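Local coordinates for putative periplasmic protein (Salmonella enterica subsp. enterica serovar Typhimurium, PDB 4J32), which acts as the periplasmic immunity protein Tai4, binding and inhibiting the type VI secretion amidase effector Tae4, a papain-like NlpC/P60 peptidoglycan hydrolase, at the interface of chains A and B and the interface of chains C and B. Coordinates in Å, arbitrary orientation; residue numbers count along the deposited sequence, not the author numbering. Chains: chain A/B, Putative periplasmic protein; chain C, Putative cytoplasmic protein.

Contact 1: the interface of chains A and B. Residues chain A 3, 5, 8, 39, 42-43; chain B 69, 80, 83-84.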
loop_
_atom_site.group_PDB
_atom_site.type_symbol
_atom_site.label_atom_id
_atom_site.label_comp_id
_atom_site.label_asym_id
_atom_site.label_seq_id
_atom_site.Cartn_x
_atom_site.Cartn_y
_atom_site.Cartn_z
ATOM N N ALA A 3 -16.486 -4.703 2.703
ATOM C CA ALA A 3 -15.209 -5.261 2.250
ATOM C C ALA A 3 -15.137 -6.754 2.530
ATOM O O ALA A 3 -16.043 -7.331 3.150
ATOM C CB ALA A 3 -14.039 -4.546 2.919
ATOM N N THR A 5 -13.266 -8.327 4.523
ATOM C CA THR A 5 -12.534 -8.536 5.774
ATOM C C THR A 5 -12.874 -9.854 6.494
ATOM O O THR A 5 -11.977 -10.521 6.995
ATOM C CB THR A 5 -12.742 -7.322 6.714
ATOM O OG1 THR A 5 -12.704 -6.118 5.916
ATOM C CG2 THR A 5 -11.633 -7.246 7.790
ATOM N N TYR A 8 -11.184 -13.565 5.328
ATOM C CA TYR A 8 -9.774 -13.918 5.506
ATOM C C TYR A 8 -9.557 -14.912 6.650
ATOM O O TYR A 8 -10.204 -14.824 7.703
ATOM C CB TYR A 8 -8.927 -12.656 5.734
ATOM C CG TYR A 8 -8.905 -11.757 4.508
ATOM C CD1 TYR A 8 -8.263 -12.169 3.337
ATOM C CD2 TYR A 8 -9.502 -10.488 4.543
ATOM C CE1 TYR A 8 -8.246 -11.354 2.186
ATOM C CE2 TYR A 8 -9.494 -9.653 3.396
ATOM C CZ TYR A 8 -8.860 -10.099 2.238
ATOM O OH TYR A 8 -8.849 -9.292 1.120
ATOM N N THR A 39 -7.425 0.783 8.181
ATOM C CA THR A 39 -7.456 -0.491 7.478
ATOM C C THR A 39 -6.783 -1.582 8.329
ATOM O O THR A 39 -7.343 -2.670 8.522
ATOM C CB THR A 39 -6.786 -0.350 6.077
ATOM O OG1 THR A 39 -7.573 0.537 5.268
ATOM C CG2 THR A 39 -6.659 -1.717 5.369
ATOM N N ALA A 42 -8.965 -2.888 11.138
ATOM C CA ALA A 42 -10.019 -3.818 10.709
ATOM C C ALA A 42 -9.502 -5.260 10.780
ATOM O O ALA A 42 -10.206 -6.174 11.247
ATOM C CB ALA A 42 -10.494 -3.482 9.291
ATOM N N TYR A 43 -8.266 -5.479 10.323
ATOM C CA TYR A 43 -7.696 -6.844 10.392
ATOM C C TYR A 43 -7.407 -7.279 11.832
ATOM O O TYR A 43 -7.567 -8.465 12.160
ATOM C CB TYR A 43 -6.446 -6.969 9.512
ATOM C CG TYR A 43 -6.782 -6.620 8.084
ATOM C CD1 TYR A 43 -7.828 -7.280 7.426
ATOM C CD2 TYR A 43 -6.099 -5.595 7.413
ATOM C CE1 TYR A 43 -8.198 -6.956 6.110
ATOM C CE2 TYR A 43 -6.445 -5.262 6.083
ATOM C CZ TYR A 43 -7.484 -5.949 5.449
ATOM O OH TYR A 43 -7.863 -5.629 4.180
ATOM N N TYR B 69 -16.172 1.835 0.600
ATOM C CA TYR B 69 -16.104 1.047 1.824
ATOM C C TYR B 69 -16.416 1.925 3.044
ATOM O O TYR B 69 -15.952 3.060 3.133
ATOM C CB TYR B 69 -14.700 0.446 1.996
ATOM C CG TYR B 69 -14.385 -0.784 1.169
ATOM C CD1 TYR B 69 -13.072 -1.309 1.148
ATOM C CD2 TYR B 69 -15.387 -1.466 0.452
ATOM C CE1 TYR B 69 -12.762 -2.464 0.417
ATOM C CE2 TYR B 69 -15.075 -2.623 -0.295
ATOM C CZ TYR B 69 -13.768 -3.118 -0.291
ATOM O OH TYR B 69 -13.470 -4.272 -1.004
ATOM N N MET B 80 -7.628 -0.730 2.044
ATOM C CA MET B 80 -8.364 -1.999 2.061
ATOM C C MET B 80 -8.848 -2.451 0.681
ATOM O O MET B 80 -8.940 -3.672 0.395
ATOM C CB MET B 80 -9.569 -1.875 2.993
ATOM C CG MET B 80 -10.220 -3.192 3.272
ATOM S SD MET B 80 -11.571 -3.042 4.475
ATOM C CE MET B 80 -10.626 -3.001 6.006
ATOM N N ILE B 83 -5.958 -4.203 -0.828
ATOM C CA ILE B 83 -5.676 -5.493 -0.182
ATOM C C ILE B 83 -6.716 -6.536 -0.656
ATOM O O ILE B 83 -6.363 -7.672 -0.982
ATOM C CB ILE B 83 -5.598 -5.364 1.371
ATOM C CG1 ILE B 83 -4.301 -4.602 1.745
ATOM C CG2 ILE B 83 -5.604 -6.767 2.039
ATOM C CD1 ILE B 83 -4.180 -4.171 3.158
ATOM N N ASP B 84 -7.977 -6.131 -0.739
ATOM C CA ASP B 84 -8.994 -7.042 -1.270
ATOM C C ASP B 84 -8.661 -7.374 -2.736
ATOM O O ASP B 84 -8.810 -8.528 -3.186
ATOM C CB ASP B 84 -10.395 -6.421 -1.162
ATOM C CG ASP B 84 -10.943 -6.435 0.274
ATOM O OD1 ASP B 84 -10.339 -7.098 1.167
ATOM O OD2 ASP B 84 -12.022 -5.826 0.489
HETATM O O HOH W 1 -10.482 -6.428 3.804
#
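B:Met80, on helix 78-86 of one Tai4 immunity protein, pushes its thioether between A:Ala3, A:Thr5 and A:Ala42 of the second copy in the Tai4-Tai4 interface. CG lies anti to the backbone N (chi1 -169°), which, with chi2 also anti, extends the chain toward chain A, and a bend at chi3 turns the methyl toward helix 30-46 of chain A. B:Met80 SD meets A:Ala3 CB at 3.3 Å, while CE abuts A:Ala42 CB in a tight carbon contact. A:Thr5 crosses the thioether at about a right angle, with OG1 3.6 Å from B:Met80 SD. The A:Ala3 methyl also sits over one face of the B:Tyr69 ring, displaced toward the rim. The A:Tyr43 and B:Ile83 side chains meet tip to tip, the phenol OH against the CG2 branch. Beside the thioether and these hydroxyls lies the B:Asp84 carboxylate. A:Tyr8 OH donates to B:Asp84 OD1 at 2.7 Å, approaching the anti side 23° out of the carboxylate plane. B:Tyr69 OH donates to the anti lone pair of B:Asp84 OD2 at 2.6 Å, fixing the carboxylate from within chain B. Water 1 bridges B:Asp84 OD1 to A:Thr5 OG1 and A:Tyr43 OH.

Contact 2: the interface of chains C and B. Residues chain C 94, 133, 135-137; chain B 2, 6, 45-46.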
loop_
_atom_site.group_PDB
_atom_site.type_symbol
_atom_site.label_atom_id
_atom_site.label_comp_id
_atom_site.label_asym_id
_atom_site.label_seq_id
_atom_site.Cartn_x
_atom_site.Cartn_y
_atom_site.Cartn_z
ATOM N N ASN C 94 16.565 -2.851 -19.794
ATOM C CA ASN C 94 17.245 -4.092 -20.139
ATOM C C ASN C 94 17.087 -4.387 -21.643
ATOM O O ASN C 94 18.008 -4.895 -22.294
ATOM C CB ASN C 94 16.726 -5.255 -19.280
ATOM C CG ASN C 94 17.455 -5.380 -17.931
ATOM O OD1 ASN C 94 18.530 -4.789 -17.725
ATOM N ND2 ASN C 94 16.892 -6.197 -17.012
ATOM N N TRP C 133 20.490 0.375 -7.602
ATOM C CA TRP C 133 19.195 0.931 -8.010
ATOM C C TRP C 133 18.093 -0.103 -7.905
ATOM O O TRP C 133 18.287 -1.267 -8.232
ATOM C CB TRP C 133 19.204 1.454 -9.443
ATOM C CG TRP C 133 19.874 2.778 -9.631
ATOM C CD1 TRP C 133 20.127 3.740 -8.683
ATOM C CD2 TRP C 133 20.354 3.293 -10.873
ATOM N NE1 TRP C 133 20.734 4.833 -9.283
ATOM C CE2 TRP C 133 20.890 4.576 -10.620
ATOM C CE3 TRP C 133 20.377 2.792 -12.182
ATOM C CZ2 TRP C 133 21.462 5.368 -11.637
ATOM C CZ3 TRP C 133 20.951 3.574 -13.192
ATOM C CH2 TRP C 133 21.479 4.855 -12.906
ATOM N N ASN C 135 15.073 0.007 -9.399
ATOM C CA ASN C 135 14.143 -0.021 -10.534
ATOM C C ASN C 135 14.787 -0.488 -11.843
ATOM O O ASN C 135 14.110 -0.542 -12.872
ATOM C CB ASN C 135 13.526 1.376 -10.741
ATOM C CG ASN C 135 14.563 2.379 -11.264
ATOM O OD1 ASN C 135 15.666 2.486 -10.704
ATOM N ND2 ASN C 135 14.238 3.066 -12.349
ATOM N N ALA C 136 16.088 -0.789 -11.810
ATOM C CA ALA C 136 16.838 -1.067 -13.041
ATOM C C ALA C 136 18.222 -1.618 -12.726
ATOM O O ALA C 136 18.735 -1.434 -11.626
ATOM C CB ALA C 136 16.959 0.198 -13.916
ATOM N N ARG C 137 18.810 -2.284 -13.715
ATOM C CA ARG C 137 20.148 -2.858 -13.587
ATOM C C ARG C 137 21.188 -1.898 -14.158
ATOM O O ARG C 137 22.385 -2.177 -14.130
ATOM C CB ARG C 137 20.228 -4.184 -14.359
ATOM C CG ARG C 137 19.548 -5.400 -13.725
ATOM C CD ARG C 137 20.241 -5.815 -12.480
ATOM N NE ARG C 137 19.597 -5.095 -11.388
ATOM C CZ ARG C 137 20.171 -4.773 -10.242
ATOM N NH1 ARG C 137 21.437 -5.075 -9.991
ATOM N NH2 ARG C 137 19.464 -4.102 -9.364
ATOM N N GLU B 2 20.020 -1.671 -2.064
ATOM C CA GLU B 2 19.234 -2.072 -3.248
ATOM C C GLU B 2 18.022 -2.866 -2.762
ATOM O O GLU B 2 18.168 -3.720 -1.883
ATOM C CB GLU B 2 20.049 -2.907 -4.242
ATOM C CG GLU B 2 19.288 -3.163 -5.544
ATOM C CD GLU B 2 20.091 -3.901 -6.599
ATOM O OE1 GLU B 2 19.483 -4.733 -7.305
ATOM O OE2 GLU B 2 21.307 -3.649 -6.741
ATOM N N THR B 6 15.011 -7.587 -8.016
ATOM C CA THR B 6 15.585 -8.602 -8.919
ATOM C C THR B 6 15.373 -10.048 -8.467
ATOM O O THR B 6 15.671 -10.991 -9.226
ATOM C CB THR B 6 17.096 -8.417 -9.105
ATOM O OG1 THR B 6 17.739 -8.469 -7.828
ATOM C CG2 THR B 6 17.387 -7.086 -9.812
ATOM N N GLU B 45 9.678 -2.981 -15.213
ATOM C CA GLU B 45 11.001 -3.055 -15.845
ATOM C C GLU B 45 11.469 -4.500 -15.974
ATOM O O GLU B 45 12.044 -4.884 -17.009
ATOM C CB GLU B 45 12.057 -2.239 -15.073
ATOM C CG GLU B 45 13.552 -2.548 -15.393
ATOM C CD GLU B 45 14.013 -2.117 -16.803
ATOM O OE1 GLU B 45 13.436 -1.138 -17.356
ATOM O OE2 GLU B 45 14.961 -2.744 -17.345
ATOM N N TYR B 46 11.257 -5.283 -14.919
ATOM C CA TYR B 46 11.789 -6.660 -14.855
ATOM C C TYR B 46 10.852 -7.722 -15.436
ATOM O O TYR B 46 11.234 -8.904 -15.583
ATOM C CB TYR B 46 12.174 -6.994 -13.416
ATOM C CG TYR B 46 13.403 -6.235 -12.939
ATOM C CD1 TYR B 46 14.686 -6.621 -13.338
ATOM C CD2 TYR B 46 13.281 -5.118 -12.121
ATOM C CE1 TYR B 46 15.839 -5.918 -12.892
ATOM C CE2 TYR B 46 14.427 -4.400 -11.684
ATOM C CZ TYR B 46 15.690 -4.815 -12.070
ATOM O OH TYR B 46 16.824 -4.137 -11.611
HETATM O O HOH W 2 13.601 1.044 -15.275
HETATM O O HOH W 3 16.623 -3.286 -9.155
HETATM O O HOH W 4 17.331 -3.056 -15.931
#
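C:Arg137 of the Tae4 amidase, an NlpC/P60 papain-like enzyme, lays its aliphatic stem against B:Tyr46 at the end of Tai4 helix 30-46. C:Arg137 CG is 3.8 Å from B:Tyr46 CE1, and the backbone of C:Ala136 approaches the phenol end of the same ring. The arginine chain bends at chi2 and chi3 (-67° and 91°), bringing the guanidinium round to the hydroxyl; B:Thr6 presses its CG2 methyl against the group, 3.6 Å from C:Arg137 CZ. Outward from this centre, C:Arg137 NE donates to B:Tyr46 OH at 2.9 Å, almost straight at 173° and with the oxygen in the guanidinium plane. Water 3 joins B:Tyr46 OH, C:Arg137 NH2 and the carbonyl of C:Trp133. The extended B:Glu2 side chain brings an opposite charge near the guanidinium, but the pair is modelled too close, so a salt bridge here is doubtful. At the opposite rim B:Glu45 OE2 accepts the backbone N of C:Asn94 on its syn lone pair, at 2.9 Å. Water 4 links that oxygen to C:Asn94 OD1 and C:Arg137 N, while water 2 connects B:Glu45 OE1 with C:Asn135 O.

Contact 3: the interface of chains C and B. Residues chain C 91-94; chain B 44-45, 47-49, 54.
The C-terminal end of Tai4 helix 30-46 and the loop after it receive C:Arg92, which stands just ahead of helix 93-103 in Tae4. The arginine chain is extended from CG to NE (chi2 180°), carrying the guanidinium past B:Glu45 to a set of backbone carbonyls. Side-on, NE and NH2 both donate to B:Leu44 O, with C:Arg92 NE at 2.8 Å. End-on, C:Arg92 NH1 and C:Arg92 NH2 share B:Gln49 O, each at 2.9 Å. Both acceptors lie in the guanidinium plane, although NH1 stands above the carbonyl plane of B:Gln49, whereas NH2 lies within it. Four bonds to two oxygens thus limit rotation of the group. B:Gly47 O sits over the centre of one guanidinium face, C:Tyr91 CE1 over the other. The carbonyl oxygens and the C-terminal helix end would probably complement the positive charge of the guanidinium. C:Tyr91 also sets its ring against B:Leu44 CD2, crossing that side chain at about a right angle. B:Glu45, bent at chi2 (69°), brings its carboxylate to the start of helix 93-103, where B:Glu45 OE1 accepts C:Val93 N through its syn lone pair at 2.8 Å. Water 5, 2.7 Å from B:Glu45 OE1, bridges that oxygen to C:Tyr91 O.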
loop_
_atom_site.group_PDB
_atom_site.type_symbol
_atom_site.label_atom_id
_atom_site.label_comp_id
_atom_site.label_asym_id
_atom_site.label_seq_id
_atom_site.Cartn_x
_atom_site.Cartn_y
_atom_site.Cartn_z
ATOM N N TYR C 91 10.570 0.398 -23.966
ATOM C CA TYR C 91 10.264 1.026 -22.677
ATOM C C TYR C 91 10.957 0.388 -21.468
ATOM O O TYR C 91 10.787 0.853 -20.329
ATOM C CB TYR C 91 8.747 1.167 -22.476
ATOM C CG TYR C 91 7.947 -0.133 -22.552
ATOM C CD1 TYR C 91 7.813 -0.947 -21.437
ATOM C CD2 TYR C 91 7.320 -0.531 -23.741
ATOM C CE1 TYR C 91 7.059 -2.132 -21.478
ATOM C CE2 TYR C 91 6.555 -1.705 -23.793
ATOM C CZ TYR C 91 6.414 -2.488 -22.651
ATOM O OH TYR C 91 5.698 -3.662 -22.669
ATOM N N ARG C 92 11.720 -0.673 -21.714
ATOM C CA ARG C 92 12.546 -1.305 -20.678
ATOM C C ARG C 92 14.031 -1.039 -20.923
ATOM O O ARG C 92 14.537 -1.197 -22.045
ATOM C CB ARG C 92 12.295 -2.816 -20.612
ATOM C CG ARG C 92 10.878 -3.155 -20.158
ATOM C CD ARG C 92 10.643 -4.685 -20.097
ATOM N NE ARG C 92 9.417 -4.946 -19.344
ATOM C CZ ARG C 92 8.323 -5.558 -19.809
ATOM N NH1 ARG C 92 8.294 -6.053 -21.051
ATOM N NH2 ARG C 92 7.263 -5.709 -19.012
ATOM N N VAL C 93 14.721 -0.662 -19.852
ATOM C CA VAL C 93 16.165 -0.447 -19.882
ATOM C C VAL C 93 16.902 -1.693 -20.356
ATOM O O VAL C 93 17.741 -1.610 -21.258
ATOM C CB VAL C 93 16.703 -0.005 -18.502
ATOM C CG1 VAL C 93 18.263 0.093 -18.549
ATOM C CG2 VAL C 93 16.084 1.373 -18.151
ATOM N N ASN C 94 16.565 -2.851 -19.794
ATOM C CA ASN C 94 17.245 -4.092 -20.139
ATOM C C ASN C 94 17.087 -4.387 -21.643
ATOM O O ASN C 94 18.008 -4.895 -22.294
ATOM C CB ASN C 94 16.726 -5.255 -19.280
ATOM C CG ASN C 94 17.455 -5.380 -17.931
ATOM O OD1 ASN C 94 18.530 -4.789 -17.725
ATOM N ND2 ASN C 94 16.892 -6.197 -17.012
ATOM N N LEU B 44 7.440 -3.442 -13.498
ATOM C CA LEU B 44 7.288 -3.497 -14.962
ATOM C C LEU B 44 8.629 -3.665 -15.685
ATOM O O LEU B 44 8.702 -4.414 -16.670
ATOM C CB LEU B 44 6.484 -2.286 -15.501
ATOM C CG LEU B 44 6.216 -2.204 -17.014
ATOM C CD1 LEU B 44 4.875 -1.511 -17.243
ATOM C CD2 LEU B 44 7.340 -1.496 -17.713
ATOM N N GLU B 45 9.678 -2.981 -15.213
ATOM C CA GLU B 45 11.001 -3.055 -15.845
ATOM C C GLU B 45 11.469 -4.500 -15.974
ATOM O O GLU B 45 12.044 -4.884 -17.009
ATOM C CB GLU B 45 12.057 -2.239 -15.073
ATOM C CG GLU B 45 13.552 -2.548 -15.393
ATOM C CD GLU B 45 14.013 -2.117 -16.803
ATOM O OE1 GLU B 45 13.436 -1.138 -17.356
ATOM O OE2 GLU B 45 14.961 -2.744 -17.345
ATOM N N GLY B 47 9.640 -7.310 -15.785
ATOM C CA GLY B 47 8.691 -8.228 -16.446
ATOM C C GLY B 47 9.095 -8.579 -17.871
ATOM O O GLY B 47 9.868 -7.860 -18.502
ATOM N N LYS B 48 8.599 -9.716 -18.363
ATOM C CA LYS B 48 8.841 -10.158 -19.737
ATOM C C LYS B 48 7.534 -10.092 -20.542
ATOM O O LYS B 48 7.471 -10.570 -21.690
ATOM C CB LYS B 48 9.408 -11.595 -19.753
ATOM C CG LYS B 48 10.789 -11.761 -19.051
ATOM C CD LYS B 48 11.808 -10.779 -19.627
ATOM C CE LYS B 48 13.238 -11.058 -19.169
ATOM N NZ LYS B 48 14.223 -10.418 -20.122
ATOM N N GLN B 49 6.530 -9.452 -19.945
ATOM C CA GLN B 49 5.186 -9.374 -20.535
ATOM C C GLN B 49 4.989 -8.079 -21.295
ATOM O O GLN B 49 5.595 -7.040 -20.967
ATOM C CB GLN B 49 4.081 -9.489 -19.463
ATOM C CG GLN B 49 4.046 -10.848 -18.722
ATOM C CD GLN B 49 5.241 -11.024 -17.779
ATOM O OE1 GLN B 49 5.606 -10.106 -17.048
ATOM N NE2 GLN B 49 5.851 -12.210 -17.798
ATOM N N TYR B 54 -0.543 -5.379 -18.126
ATOM C CA TYR B 54 -0.671 -4.363 -17.079
ATOM C C TYR B 54 -1.956 -3.533 -17.244
ATOM O O TYR B 54 -2.594 -3.173 -16.244
ATOM C CB TYR B 54 0.570 -3.457 -17.070
ATOM C CG TYR B 54 1.850 -4.243 -16.970
ATOM C CD1 TYR B 54 2.392 -4.570 -15.718
ATOM C CD2 TYR B 54 2.534 -4.646 -18.128
ATOM C CE1 TYR B 54 3.586 -5.289 -15.607
ATOM C CE2 TYR B 54 3.738 -5.384 -18.034
ATOM C CZ TYR B 54 4.251 -5.684 -16.783
ATOM O OH TYR B 54 5.422 -6.392 -16.674
HETATM O O HOH W 5 10.870 -0.276 -17.733
#

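Contact 4: the interface of chains A and B. Residues chain A 27, 29, 32; chain B 27, 29, 32.
In each Tai4 immunity protein the backbone between helices 10-26 and 30-46 is extended at Tyr27 and Asp29 before turning helical by Val32, and the two copies of this segment face each other across the two-fold axis of the Tai4-Tai4 interface. At one end A:Tyr27 and B:Tyr27 meet edge-to-face, their planes 76° apart and their centroids separated by 5.5 Å. A:Tyr27 CE2 and B:Tyr27 CE2 are 3.6 Å apart. Each phenol ring is also capped by a valine from the opposite chain: B:Val32 CG1 sits over the centre of the A:Tyr27 face, 3.8 Å from its centroid, and A:Val32 CG1 does the same to B:Tyr27. The other branch, CG2, leans toward the CG-CD1 side of the same ring, and A:Val32 CG2 and B:Val32 CG2 come within 4.0 Å of one another, between the tyrosine pair and the aspartate pair. Val32 CG1 lies anti to its backbone N (chi1 172°), directing that branch at the partner's ring. Farther along, A:Asp29 and B:Asp29 run antiparallel alongside each other, their carboxylates stacked and nearly parallel; A:Asp29 CB is 3.6 Å from B:Asp29 CG. Each Asp29 OD2 accepts the backbone N of Val32 in its own chain at 3.0 Å, on the anti side and 27° out of the carboxylate plane, so the aspartate caps the start of helix 30-46. This bond would temper the repulsion expected if both stacked carboxylates are charged.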
loop_
_atom_site.group_PDB
_atom_site.type_symbol
_atom_site.label_atom_id
_atom_site.label_comp_id
_atom_site.label_asym_id
_atom_site.label_seq_id
_atom_site.Cartn_x
_atom_site.Cartn_y
_atom_site.Cartn_z
ATOM N N TYR A 27 4.454 6.222 4.652
ATOM C CA TYR A 27 3.886 7.370 3.944
ATOM C C TYR A 27 3.769 8.567 4.883
ATOM O O TYR A 27 3.471 8.383 6.062
ATOM C CB TYR A 27 2.500 6.996 3.425
ATOM C CG TYR A 27 2.469 5.982 2.288
ATOM C CD1 TYR A 27 3.408 6.014 1.234
ATOM C CD2 TYR A 27 1.468 5.022 2.255
ATOM C CE1 TYR A 27 3.329 5.088 0.178
ATOM C CE2 TYR A 27 1.365 4.110 1.209
ATOM C CZ TYR A 27 2.302 4.131 0.183
ATOM O OH TYR A 27 2.134 3.200 -0.822
ATOM N N ASP A 29 1.832 11.588 4.293
ATOM C CA ASP A 29 0.551 12.306 4.245
ATOM C C ASP A 29 -0.404 11.781 5.304
ATOM O O ASP A 29 -0.604 10.568 5.410
ATOM C CB ASP A 29 -0.068 12.176 2.849
ATOM C CG ASP A 29 -1.447 12.790 2.765
ATOM O OD1 ASP A 29 -1.559 14.026 2.746
ATOM O OD2 ASP A 29 -2.428 12.023 2.729
ATOM N N VAL A 32 -3.490 9.597 4.043
ATOM C CA VAL A 32 -3.004 8.235 3.705
ATOM C C VAL A 32 -2.609 7.418 4.951
ATOM O O VAL A 32 -3.010 6.243 5.086
ATOM C CB VAL A 32 -1.845 8.293 2.679
ATOM C CG1 VAL A 32 -1.207 6.895 2.483
ATOM C CG2 VAL A 32 -2.342 8.908 1.349
ATOM N N TYR B 27 -5.064 6.458 -3.583
ATOM C CA TYR B 27 -4.602 7.520 -2.689
ATOM C C TYR B 27 -4.607 8.863 -3.414
ATOM O O TYR B 27 -4.302 8.908 -4.604
ATOM C CB TYR B 27 -3.183 7.199 -2.228
ATOM C CG TYR B 27 -3.046 6.017 -1.277
ATOM C CD1 TYR B 27 -3.975 5.783 -0.240
ATOM C CD2 TYR B 27 -1.958 5.165 -1.396
ATOM C CE1 TYR B 27 -3.800 4.705 0.647
ATOM C CE2 TYR B 27 -1.760 4.105 -0.517
ATOM C CZ TYR B 27 -2.687 3.865 0.491
ATOM O OH TYR B 27 -2.423 2.800 1.327
ATOM N N ASP B 29 -2.963 11.915 -2.312
ATOM C CA ASP B 29 -1.755 12.733 -2.135
ATOM C C ASP B 29 -0.763 12.485 -3.259
ATOM O O ASP B 29 -0.450 11.332 -3.564
ATOM C CB ASP B 29 -1.116 12.431 -0.775
ATOM C CG ASP B 29 0.199 13.151 -0.579
ATOM O OD1 ASP B 29 0.193 14.372 -0.353
ATOM O OD2 ASP B 29 1.249 12.486 -0.663
ATOM N N VAL B 32 2.527 10.425 -2.356
ATOM C CA VAL B 32 2.175 8.986 -2.253
ATOM C C VAL B 32 1.850 8.355 -3.621
ATOM O O VAL B 32 2.361 7.263 -3.947
ATOM C CB VAL B 32 1.025 8.761 -1.241
ATOM C CG1 VAL B 32 0.524 7.296 -1.287
ATOM C CG2 VAL B 32 1.471 9.191 0.176
#

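Contacts 1 and 4 belong to the two-fold Tai4-Tai4 interface, with centres about 18 Å apart; contacts 2 and 3 join Tae4 to chain B. The latter pair lie about 9 Å apart and share B:Glu45 and C:Asn94, forming neighbouring parts of one Tae4-binding surface, presumably the inhibitory one. Contact 1 is about 31 Å from both, while contact 4 is about 24 Å from contact 2 and 26 Å from contact 3. Helix 30-46 contributes to all four: its first turn and later turns up to Tyr43 face the other Tai4, its last residues meet Tae4. The deposited assembly suggests a central Tai4 dimer holding two effectors.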